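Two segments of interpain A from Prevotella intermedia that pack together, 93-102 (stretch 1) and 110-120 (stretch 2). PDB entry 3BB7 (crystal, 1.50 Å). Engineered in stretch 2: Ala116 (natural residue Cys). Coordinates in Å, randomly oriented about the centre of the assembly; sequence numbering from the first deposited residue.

Stretch 1 (93-102) TWGQQMPYNK
Stretch 2 110-120: GRLITGAVATA

The glutamine side chain of Gln96 lies over the start of a helix, so that an irregular segment, without helix or strand, meets the loop and first turn of stretch 2, with Gln96 giving the largest share of any residue. Gln96 gives up more area to the other stretch than any other residue here, within a contact burying 581 Å² in all. Its backbone (phi/psi -120/-9) sets the register: Gln96 CA lies 4.8 Å from Thr114 CA, and Thr114 N donates to Gln96 O at 3.0 Å with a good angle of 154°. The side chain (chi1 m, chi2 t, chi3 40°) leaves sideways, but its end comes nearer. Gln96 OE1 accepts a weak bond from Gly115 N (3.0 Å, 129°) and touches Ile113 CD1 at 3.4 Å. Gln96 NE2 is 3.3 Å from Ala116 N; both are donors, so this is proximity without a hydrogen bond.

Gly115 is the N-cap of the helix that begins at Ala116. Its phi/psi of 96/138 would jam a CB against the preceding carbonyl oxygen, which calls for glycine. Ala116, an engineered replacement of the natural Cys, points away overall, yet its CB lies 3.7 Å from Gln96 NE2. At the start of the helix, Thr119 N donates to Gly115 O (3.0 Å) and Ala120 N to Ala116 O (2.9 Å).

Thr119 (chi1 m) points toward stretch 1 from the helix. Its hydroxyl OG1 donates to Gly95 O at 2.8 Å, while its methyl CG2 packs 4.3 Å from Trp94 CB; threonine thus supplies both a polar and an apolar contact. Thr114 (chi1 p) places OG1 2.8 Å from Thr119 OG1 and 3.3 Å from Gln96 CB. Its CG2 rests 3.4 Å from Tyr100 O and 3.9 Å from Tyr100 CB, in a buried setting.

Stretch 1 bends beyond Gln97. A cis peptide precedes Pro99, a type I turn runs from Pro99 to Lys102 with Lys102 N to Pro99 O at 3.0 Å, and Asn101 N bonds to Gln97 O at 3.1 Å. The fold brings buried Asn101 (chi1 p) toward stretch 2, its CB 4.2 Å from Ile113 CA.

Ile113 (chi1 p, chi2 t) is buried, its CG2 meeting Gln97 CG at 3.7 Å. Arg111 (t, t, m, chi4 -84°) points toward stretch 1, partly exposed, with CD 3.2 Å from Asn101 O and 4.2 Å from Met98 SD. One water accepts from Gln97 NE2 (3.0 Å) and donates to Arg111 O (2.8 Å), and so bridges the two stretches.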

# COMPACT_ATOMS: atom_id res chain seq x y z
N THR A 93 1.38 8.25 -8.42
CA THR A 93 0.05 8.10 -7.89
C THR A 93 -0.67 7.00 -8.66
O THR A 93 -1.68 7.23 -9.32
CB THR A 93 -0.75 9.42 -7.92
OG1 THR A 93 -0.61 10.04 -9.20
CG2 THR A 93 -0.24 10.36 -6.84
N TRP A 94 -0.12 5.80 -8.59
CA TRP A 94 -0.63 4.72 -9.44
C TRP A 94 -1.87 4.04 -8.89
O TRP A 94 -2.27 4.29 -7.74
CB TRP A 94 0.50 3.73 -9.72
CG TRP A 94 1.60 4.34 -10.57
CD1 TRP A 94 1.57 5.56 -11.20
CD2 TRP A 94 2.84 3.74 -10.94
NE1 TRP A 94 2.72 5.75 -11.95
CE2 TRP A 94 3.53 4.66 -11.78
CE3 TRP A 94 3.48 2.53 -10.59
CZ2 TRP A 94 4.80 4.41 -12.29
CZ3 TRP A 94 4.74 2.26 -11.12
CH2 TRP A 94 5.40 3.21 -11.96
N GLY A 95 -2.52 3.22 -9.72
CA GLY A 95 -3.75 2.56 -9.34
C GLY A 95 -3.81 1.17 -9.95
O GLY A 95 -2.76 0.57 -10.26
N GLN A 96 -5.03 0.64 -10.11
CA GLN A 96 -5.20 -0.76 -10.50
C GLN A 96 -5.94 -0.96 -11.82
O GLN A 96 -6.03 -2.10 -12.32
CB GLN A 96 -5.98 -1.52 -9.42
CG GLN A 96 -5.28 -1.62 -8.07
CD GLN A 96 -5.96 -2.64 -7.18
OE1 GLN A 96 -6.38 -3.70 -7.64
NE2 GLN A 96 -6.06 -2.32 -5.87
N GLN A 97 -6.50 0.11 -12.38
CA GLN A 97 -7.26 0.01 -13.63
C GLN A 97 -6.49 0.61 -14.83
O GLN A 97 -5.26 0.50 -14.86
CB GLN A 97 -8.70 0.49 -13.46
CG GLN A 97 -9.40 -0.34 -12.40
CD GLN A 97 -10.85 -0.06 -12.30
OE1 GLN A 97 -11.27 0.85 -11.59
NE2 GLN A 97 -11.65 -0.86 -13.00
N MET A 98 -7.17 1.16 -15.84
CA MET A 98 -6.40 1.59 -17.01
C MET A 98 -5.50 2.79 -16.72
O MET A 98 -5.91 3.69 -16.00
CB MET A 98 -7.32 1.84 -18.22
CG MET A 98 -7.86 0.55 -18.78
SD MET A 98 -6.62 -0.47 -19.64
CE MET A 98 -6.22 0.60 -21.04
N PRO A 99 -4.28 2.81 -17.27
CA PRO A 99 -3.67 1.82 -18.15
C PRO A 99 -2.86 0.74 -17.43
O PRO A 99 -2.24 -0.12 -18.09
CB PRO A 99 -2.72 2.66 -18.99
CG PRO A 99 -2.26 3.74 -17.99
CD PRO A 99 -3.43 4.00 -17.10
N TYR A 100 -2.83 0.79 -16.09
CA TYR A 100 -2.03 -0.15 -15.30
C TYR A 100 -2.34 -1.59 -15.63
O TYR A 100 -1.44 -2.44 -15.59
CB TYR A 100 -2.28 0.11 -13.82
CG TYR A 100 -2.14 1.60 -13.48
CD1 TYR A 100 -3.26 2.40 -13.19
CD2 TYR A 100 -0.87 2.23 -13.50
CE1 TYR A 100 -3.11 3.79 -12.92
CE2 TYR A 100 -0.74 3.58 -13.20
CZ TYR A 100 -1.85 4.35 -12.94
OH TYR A 100 -1.63 5.68 -12.64
N ASN A 101 -3.63 -1.86 -15.92
CA ASN A 101 -4.08 -3.23 -16.20
C ASN A 101 -4.20 -3.55 -17.69
O ASN A 101 -4.83 -4.56 -18.04
CB ASN A 101 -5.43 -3.50 -15.51
CG ASN A 101 -6.58 -2.68 -16.11
OD1 ASN A 101 -6.33 -1.72 -16.84
ND2 ASN A 101 -7.84 -3.07 -15.82
N LYS A 102 -3.61 -2.73 -18.55
CA LYS A 102 -3.76 -2.86 -20.03
C LYS A 102 -3.43 -4.24 -20.55
O LYS A 102 -4.04 -4.71 -21.53
CB LYS A 102 -2.85 -1.81 -20.74
CG LYS A 102 -2.87 -1.75 -22.26
CD LYS A 102 -2.10 -0.52 -22.75
CE LYS A 102 -1.74 -0.69 -24.19
NZ LYS A 102 -1.10 0.53 -24.74
N GLY A 110 -15.66 -6.58 -17.12
CA GLY A 110 -14.59 -5.60 -17.00
C GLY A 110 -13.23 -6.26 -17.04
O GLY A 110 -13.07 -7.44 -16.72
N ARG A 111 -12.24 -5.49 -17.45
CA ARG A 111 -10.89 -6.02 -17.52
C ARG A 111 -10.36 -6.36 -16.10
O ARG A 111 -10.65 -5.65 -15.13
CB ARG A 111 -9.95 -5.00 -18.18
CG ARG A 111 -8.58 -5.52 -18.49
CD ARG A 111 -7.77 -4.52 -19.34
NE ARG A 111 -8.42 -4.22 -20.63
CZ ARG A 111 -8.31 -4.97 -21.73
NH1 ARG A 111 -7.55 -6.07 -21.76
NH2 ARG A 111 -8.97 -4.60 -22.84
N LEU A 112 -9.58 -7.44 -15.99
CA LEU A 112 -9.00 -7.79 -14.71
C LEU A 112 -8.16 -6.60 -14.19
O LEU A 112 -7.53 -5.88 -14.99
CB LEU A 112 -8.12 -9.02 -14.87
CG LEU A 112 -8.82 -10.30 -15.37
CD1 LEU A 112 -7.80 -11.46 -15.54
CD2 LEU A 112 -10.03 -10.74 -14.49
N ILE A 113 -8.14 -6.42 -12.87
CA ILE A 113 -7.38 -5.31 -12.28
C ILE A 113 -6.09 -5.76 -11.65
O ILE A 113 -5.87 -6.95 -11.45
CB ILE A 113 -8.30 -4.46 -11.34
CG1 ILE A 113 -8.63 -5.18 -10.01
CG2 ILE A 113 -9.57 -4.04 -12.10
CD1 ILE A 113 -9.44 -4.35 -9.00
N THR A 114 -5.16 -4.82 -11.41
CA THR A 114 -3.81 -5.29 -11.14
C THR A 114 -3.61 -5.97 -9.79
O THR A 114 -2.69 -6.79 -9.62
CB THR A 114 -2.80 -4.14 -11.20
OG1 THR A 114 -3.18 -3.16 -10.23
CG2 THR A 114 -2.73 -3.56 -12.60
N GLY A 115 -4.42 -5.59 -8.82
CA GLY A 115 -4.26 -6.06 -7.42
C GLY A 115 -3.46 -5.04 -6.62
O GLY A 115 -2.45 -4.50 -7.10
N ALA A 116 -3.88 -4.79 -5.38
CA ALA A 116 -3.20 -3.79 -4.54
C ALA A 116 -1.76 -4.15 -4.29
O ALA A 116 -0.89 -3.27 -4.19
CB ALA A 116 -3.93 -3.64 -3.21
N VAL A 117 -1.47 -5.45 -4.16
CA VAL A 117 -0.08 -5.87 -3.91
C VAL A 117 0.79 -5.53 -5.11
O VAL A 117 1.91 -5.06 -4.95
CB VAL A 117 0.00 -7.39 -3.57
CG1 VAL A 117 1.43 -7.89 -3.55
CG2 VAL A 117 -0.67 -7.62 -2.20
N ALA A 118 0.26 -5.75 -6.32
CA ALA A 118 1.04 -5.41 -7.52
C ALA A 118 1.25 -3.92 -7.64
O ALA A 118 2.36 -3.48 -7.95
CB ALA A 118 0.39 -5.96 -8.75
N THR A 119 0.23 -3.11 -7.35
CA THR A 119 0.36 -1.66 -7.47
C THR A 119 1.38 -1.12 -6.44
O THR A 119 2.22 -0.24 -6.77
CB THR A 119 -1.02 -1.02 -7.33
OG1 THR A 119 -1.81 -1.42 -8.46
CG2 THR A 119 -0.94 0.49 -7.26
N ALA A 120 1.31 -1.62 -5.20
CA ALA A 120 2.27 -1.18 -4.19
C ALA A 120 3.70 -1.61 -4.58
O ALA A 120 4.62 -0.79 -4.55
CB ALA A 120 1.88 -1.77 -2.83
O HOH W 1 -11.42 -2.94 -15.12